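Local coordinates for protein phosphoribosylaminoimidazole carboxylase, ATPase subunit (Thermotoga maritima, PDB 3AX6) that probably catalyses the ATP-dependent carboxylation of 5-aminoimidazole ribonucleotide with bicarbonate, giving N5-carboxyaminoimidazole ribonucleotide in purine biosynthesis, at residues V135-R140 with G164-E169. Numbering follows the deposited sequence.
Sequences VVQKAR and GETYLE. With ADP (adenosine-5'-diphosphate), chain E.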
ATOM      1  N   VAL A 135     -41.200  -8.566  15.526  1.00 23.50           N
ATOM      2  CA  VAL A 135     -40.877  -7.273  14.936  1.00 22.57           C
ATOM      3  C   VAL A 135     -39.510  -6.830  15.461  1.00 20.93           C
ATOM      4  O   VAL A 135     -39.116  -7.179  16.573  1.00 20.66           O
ATOM      5  CB  VAL A 135     -41.950  -6.209  15.264  1.00 19.97           C
ATOM      6  CG1 VAL A 135     -41.906  -5.843  16.731  1.00 20.33           C
ATOM      7  CG2 VAL A 135     -41.740  -4.989  14.395  1.00 20.92           C
ATOM      8  N   VAL A 136     -38.781  -6.073  14.650  1.00 21.30           N
ATOM      9  CA  VAL A 136     -37.454  -5.617  15.038  1.00 19.19           C
ATOM     10  C   VAL A 136     -37.439  -4.177  15.529  1.00 20.25           C
ATOM     11  O   VAL A 136     -37.944  -3.275  14.858  1.00 21.86           O
ATOM     12  CB  VAL A 136     -36.469  -5.742  13.864  1.00 16.64           C
ATOM     13  CG1 VAL A 136     -35.053  -5.458  14.337  1.00 14.32           C
ATOM     14  CG2 VAL A 136     -36.562  -7.124  13.263  1.00 15.36           C
ATOM     15  N   GLN A 137     -36.865  -3.973  16.710  1.00 20.20           N
ATOM     16  CA  GLN A 137     -36.751  -2.643  17.296  1.00 21.12           C
ATOM     17  C   GLN A 137     -35.292  -2.181  17.211  1.00 21.37           C
ATOM     18  O   GLN A 137     -34.364  -2.949  17.478  1.00 20.18           O
ATOM     19  CB  GLN A 137     -37.206  -2.650  18.764  1.00 22.43           C
ATOM     20  CG  GLN A 137     -37.018  -1.296  19.451  1.00 23.72           C
ATOM     21  CD  GLN A 137     -37.258  -1.332  20.950  1.00 22.29           C
ATOM     22  OE1 GLN A 137     -36.728  -2.188  21.657  1.00 20.65           O
ATOM     23  NE2 GLN A 137     -38.048  -0.383  21.443  1.00 21.06           N
ATOM     24  N   LYS A 138     -35.098  -0.923  16.834  1.00 21.02           N
ATOM     25  CA  LYS A 138     -33.761  -0.368  16.700  1.00 21.85           C
ATOM     26  C   LYS A 138     -33.657   1.003  17.336  1.00 21.64           C
ATOM     27  O   LYS A 138     -34.568   1.819  17.222  1.00 22.39           O
ATOM     28  CB  LYS A 138     -33.385  -0.252  15.221  1.00 21.42           C
ATOM     29  CG  LYS A 138     -33.304  -1.580  14.496  1.00 21.02           C
ATOM     30  CD  LYS A 138     -32.866  -1.394  13.054  1.00 18.94           C
ATOM     31  CE  LYS A 138     -32.436  -2.716  12.455  1.00 16.28           C
ATOM     32  NZ  LYS A 138     -31.974  -2.567  11.057  1.00 18.22           N
ATOM     33  N   ALA A 139     -32.541   1.254  18.007  1.00 23.44           N
ATOM     34  CA  ALA A 139     -32.322   2.554  18.624  1.00 26.68           C
ATOM     35  C   ALA A 139     -32.143   3.558  17.486  1.00 29.71           C
ATOM     36  O   ALA A 139     -31.570   3.224  16.447  1.00 30.05           O
ATOM     37  CB  ALA A 139     -31.076   2.519  19.496  1.00 22.88           C
ATOM     38  N   ARG A 140     -32.646   4.777  17.667  1.00 33.14           N
ATOM     39  CA  ARG A 140     -32.506   5.797  16.634  1.00 35.96           C
ATOM     40  C   ARG A 140     -31.051   6.222  16.521  1.00 38.03           C
ATOM     41  O   ARG A 140     -30.523   6.369  15.420  1.00 37.69           O
ATOM     42  CB  ARG A 140     -33.355   7.024  16.957  1.00 35.69           C
ATOM     43  CG  ARG A 140     -34.840   6.781  16.899  1.00 37.35           C
ATOM     44  CD  ARG A 140     -35.604   8.084  17.057  1.00 38.74           C
ATOM     45  NE  ARG A 140     -35.360   8.991  15.939  1.00 40.01           N
ATOM     46  CZ  ARG A 140     -36.047  10.109  15.718  1.00 41.22           C
ATOM     47  NH1 ARG A 140     -37.024  10.466  16.544  1.00 42.18           N
ATOM     48  NH2 ARG A 140     -35.768  10.866  14.665  1.00 40.58           N
ATOM     49  N   GLY A 164     -35.800   4.526  25.479  1.00 44.41           N
ATOM     50  CA  GLY A 164     -35.487   5.743  24.756  1.00 43.21           C
ATOM     51  C   GLY A 164     -36.242   5.884  23.452  1.00 41.91           C
ATOM     52  O   GLY A 164     -37.365   5.408  23.313  1.00 42.07           O
ATOM     53  N   GLU A 165     -35.616   6.552  22.492  1.00 40.86           N
ATOM     54  CA  GLU A 165     -36.222   6.763  21.190  1.00 39.38           C
ATOM     55  C   GLU A 165     -35.737   5.708  20.215  1.00 37.34           C
ATOM     56  O   GLU A 165     -34.565   5.667  19.846  1.00 37.86           O
ATOM     57  CB  GLU A 165     -35.871   8.151  20.675  1.00 40.81           C
ATOM     58  CG  GLU A 165     -36.369   9.249  21.576  1.00 44.31           C
ATOM     59  CD  GLU A 165     -35.814  10.591  21.194  1.00 47.94           C
ATOM     60  OE1 GLU A 165     -36.142  11.582  21.879  1.00 50.76           O
ATOM     61  OE2 GLU A 165     -35.046  10.657  20.211  1.00 49.99           O
ATOM     62  N   THR A 166     -36.655   4.844  19.811  1.00 34.26           N
ATOM     63  CA  THR A 166     -36.341   3.775  18.886  1.00 31.44           C
ATOM     64  C   THR A 166     -37.408   3.797  17.818  1.00 29.78           C
ATOM     65  O   THR A 166     -38.351   4.576  17.895  1.00 29.02           O
ATOM     66  CB  THR A 166     -36.404   2.399  19.575  1.00 30.68           C
ATOM     67  OG1 THR A 166     -37.761   2.112  19.934  1.00 30.46           O
ATOM     68  CG2 THR A 166     -35.541   2.385  20.830  1.00 28.88           C
ATOM     69  N   TYR A 167     -37.244   2.955  16.811  1.00 28.06           N
ATOM     70  CA  TYR A 167     -38.235   2.845  15.760  1.00 26.50           C
ATOM     71  C   TYR A 167     -38.379   1.356  15.513  1.00 25.45           C
ATOM     72  O   TYR A 167     -37.573   0.561  15.990  1.00 26.42           O
ATOM     73  CB  TYR A 167     -37.804   3.587  14.485  1.00 25.91           C
ATOM     74  CG  TYR A 167     -36.617   2.999  13.748  1.00 28.53           C
ATOM     75  CD1 TYR A 167     -35.315   3.143  14.237  1.00 28.89           C
ATOM     76  CD2 TYR A 167     -36.794   2.304  12.552  1.00 29.75           C
ATOM     77  CE1 TYR A 167     -34.220   2.608  13.549  1.00 28.38           C
ATOM     78  CE2 TYR A 167     -35.706   1.765  11.858  1.00 29.98           C
ATOM     79  CZ  TYR A 167     -34.424   1.921  12.361  1.00 29.23           C
ATOM     80  OH  TYR A 167     -33.357   1.385  11.673  1.00 31.99           O
ATOM     81  N   LEU A 168     -39.419   0.976  14.789  1.00 24.50           N
ATOM     82  CA  LEU A 168     -39.665  -0.423  14.496  1.00 22.50           C
ATOM     83  C   LEU A 168     -39.564  -0.685  13.002  1.00 22.31           C
ATOM     84  O   LEU A 168     -39.751   0.218  12.184  1.00 22.75           O
ATOM     85  CB  LEU A 168     -41.073  -0.807  14.965  1.00 19.90           C
ATOM     86  CG  LEU A 168     -41.327  -1.460  16.321  1.00 20.08           C
ATOM     87  CD1 LEU A 168     -40.615  -0.738  17.435  1.00 22.05           C
ATOM     88  CD2 LEU A 168     -42.827  -1.467  16.561  1.00 21.92           C
ATOM     89  N   GLU A 169     -39.248  -1.922  12.648  1.00 21.95           N
ATOM     90  CA  GLU A 169     -39.210  -2.310  11.249  1.00 22.52           C
ATOM     91  C   GLU A 169     -39.552  -3.789  11.138  1.00 22.08           C
ATOM     92  O   GLU A 169     -39.330  -4.568  12.071  1.00 20.57           O
ATOM     93  CB  GLU A 169     -37.861  -1.977  10.587  1.00 24.65           C
ATOM     94  CG  GLU A 169     -36.635  -2.732  11.043  1.00 27.19           C
ATOM     95  CD  GLU A 169     -35.394  -2.298  10.261  1.00 29.82           C
ATOM     96  OE1 GLU A 169     -35.099  -1.086  10.237  1.00 31.76           O
ATOM     97  OE2 GLU A 169     -34.713  -3.161   9.665  1.00 30.03           O
TER
HETATM   98  PB  ADP E 381     -25.820  -2.659  13.966  1.00 48.46           P
HETATM   99  O1B ADP E 381     -25.073  -2.753  12.680  1.00 47.85           O
HETATM  100  O2B ADP E 381     -25.268  -3.797  14.979  1.00 48.72           O
HETATM  101  O3B ADP E 381     -25.579  -1.126  14.617  1.00 47.13           O
HETATM  102  PA  ADP E 381     -27.898  -3.712  12.440  1.00 38.43           P
HETATM  103  O1A ADP E 381     -28.939  -2.934  11.728  1.00 34.95           O
HETATM  104  O2A ADP E 381     -26.676  -4.001  11.413  1.00 39.65           O
HETATM  105  O3A ADP E 381     -27.442  -2.855  13.773  1.00 43.77           O
HETATM  106  O5' ADP E 381     -28.570  -5.099  12.966  1.00 37.43           O
HETATM  107  C5' ADP E 381     -27.540  -6.091  13.107  1.00 32.89           C
HETATM  108  C4' ADP E 381     -28.026  -7.450  12.592  1.00 30.37           C
HETATM  109  O4' ADP E 381     -29.426  -7.679  12.959  1.00 28.36           O
HETATM  110  C3' ADP E 381     -27.954  -7.530  11.057  1.00 29.61           C
HETATM  111  O3' ADP E 381     -26.660  -7.944  10.594  1.00 31.86           O
HETATM  112  C2' ADP E 381     -29.071  -8.515  10.720  1.00 27.74           C
HETATM  113  O2' ADP E 381     -28.593  -9.862  10.721  1.00 28.42           O
HETATM  114  C1' ADP E 381     -30.125  -8.256  11.814  1.00 24.62           C
HETATM  115  N9  ADP E 381     -31.211  -7.378  11.329  1.00 22.53           N
HETATM  116  C8  ADP E 381     -31.181  -6.010  11.197  1.00 20.97           C
HETATM  117  N7  ADP E 381     -32.313  -5.572  10.734  1.00 20.10           N
HETATM  118  C5  ADP E 381     -33.148  -6.614  10.537  1.00 20.54           C
HETATM  119  C6  ADP E 381     -34.479  -6.763  10.059  1.00 19.54           C
HETATM  120  N6  ADP E 381     -35.207  -5.662   9.671  1.00 18.90           N
HETATM  121  N1  ADP E 381     -35.018  -8.000   9.994  1.00 21.36           N
HETATM  122  C2  ADP E 381     -34.329  -9.084  10.365  1.00 22.25           C
HETATM  123  N3  ADP E 381     -33.075  -8.989  10.818  1.00 22.37           N
HETATM  124  C4  ADP E 381     -32.454  -7.791  10.918  1.00 21.35           C
HETATM  125  O   HOH W   1     -30.926  -0.026  10.495  1.00 25.30           O
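Lys-138 and Glu-169 meet in the nucleotide pocket of the ATP-grasp fold, where two neighbouring antiparallel strands turn Val-136, Lys-138, Tyr-167 and Glu-169 onto the face that receives ADP. Two reciprocal backbone pairs set the register: Val-136 with Glu-169, and Lys-138 with Tyr-167, the latter closed by Lys-138 N to Tyr-167 O at 3.0 Å and a nearly straight 169°. The lysine chain runs extended from CG, carrying Lys-138 NZ to the adenine and the alpha-phosphate, where it donates to ADP N7 (3.0 Å) and ADP O1A (3.1 Å). Lys-138 NZ also forms a salt bridge with Glu-169 OE2 at 3.1 Å, approaching from above the carboxylate plane. ADP N6 donates to the same Glu-169 OE2; the modelled 2.5 Å is shorter than such a bond should be, so the exact length is doubtful. An alanine in place of Glu-169 removes the carboxylate, which would probably leave ADP N6 without this acceptor and Lys-138 NZ without its salt-bridge mate. Beside this pair, Tyr-167 lies against the lysine chain, Tyr-167 OH 3.1 Å from Lys-138 CD, and a water joins that hydroxyl to NZ. Val-136 CG2 packs against the adenine, 3.7 Å from ADP N1.

On the reverse face Gln-137 NE2 donates to Thr-166 OG1 (2.9 Å, bent to 134°), while Gln-137 OE1 accepts from Ile-162 N. Past the strand end, Arg-140 N bonds to Glu-165 O, and the guanidinium forms its salt bridge with Asp-100. Strands 135-139 and 166-170 form the centre of a four-stranded sheet, flanked by 149-152 and 118-120; helix 124-129 packs against Val-135, Gln-137 and Leu-168, and helix 101-110 touches Tyr-167 and Glu-169.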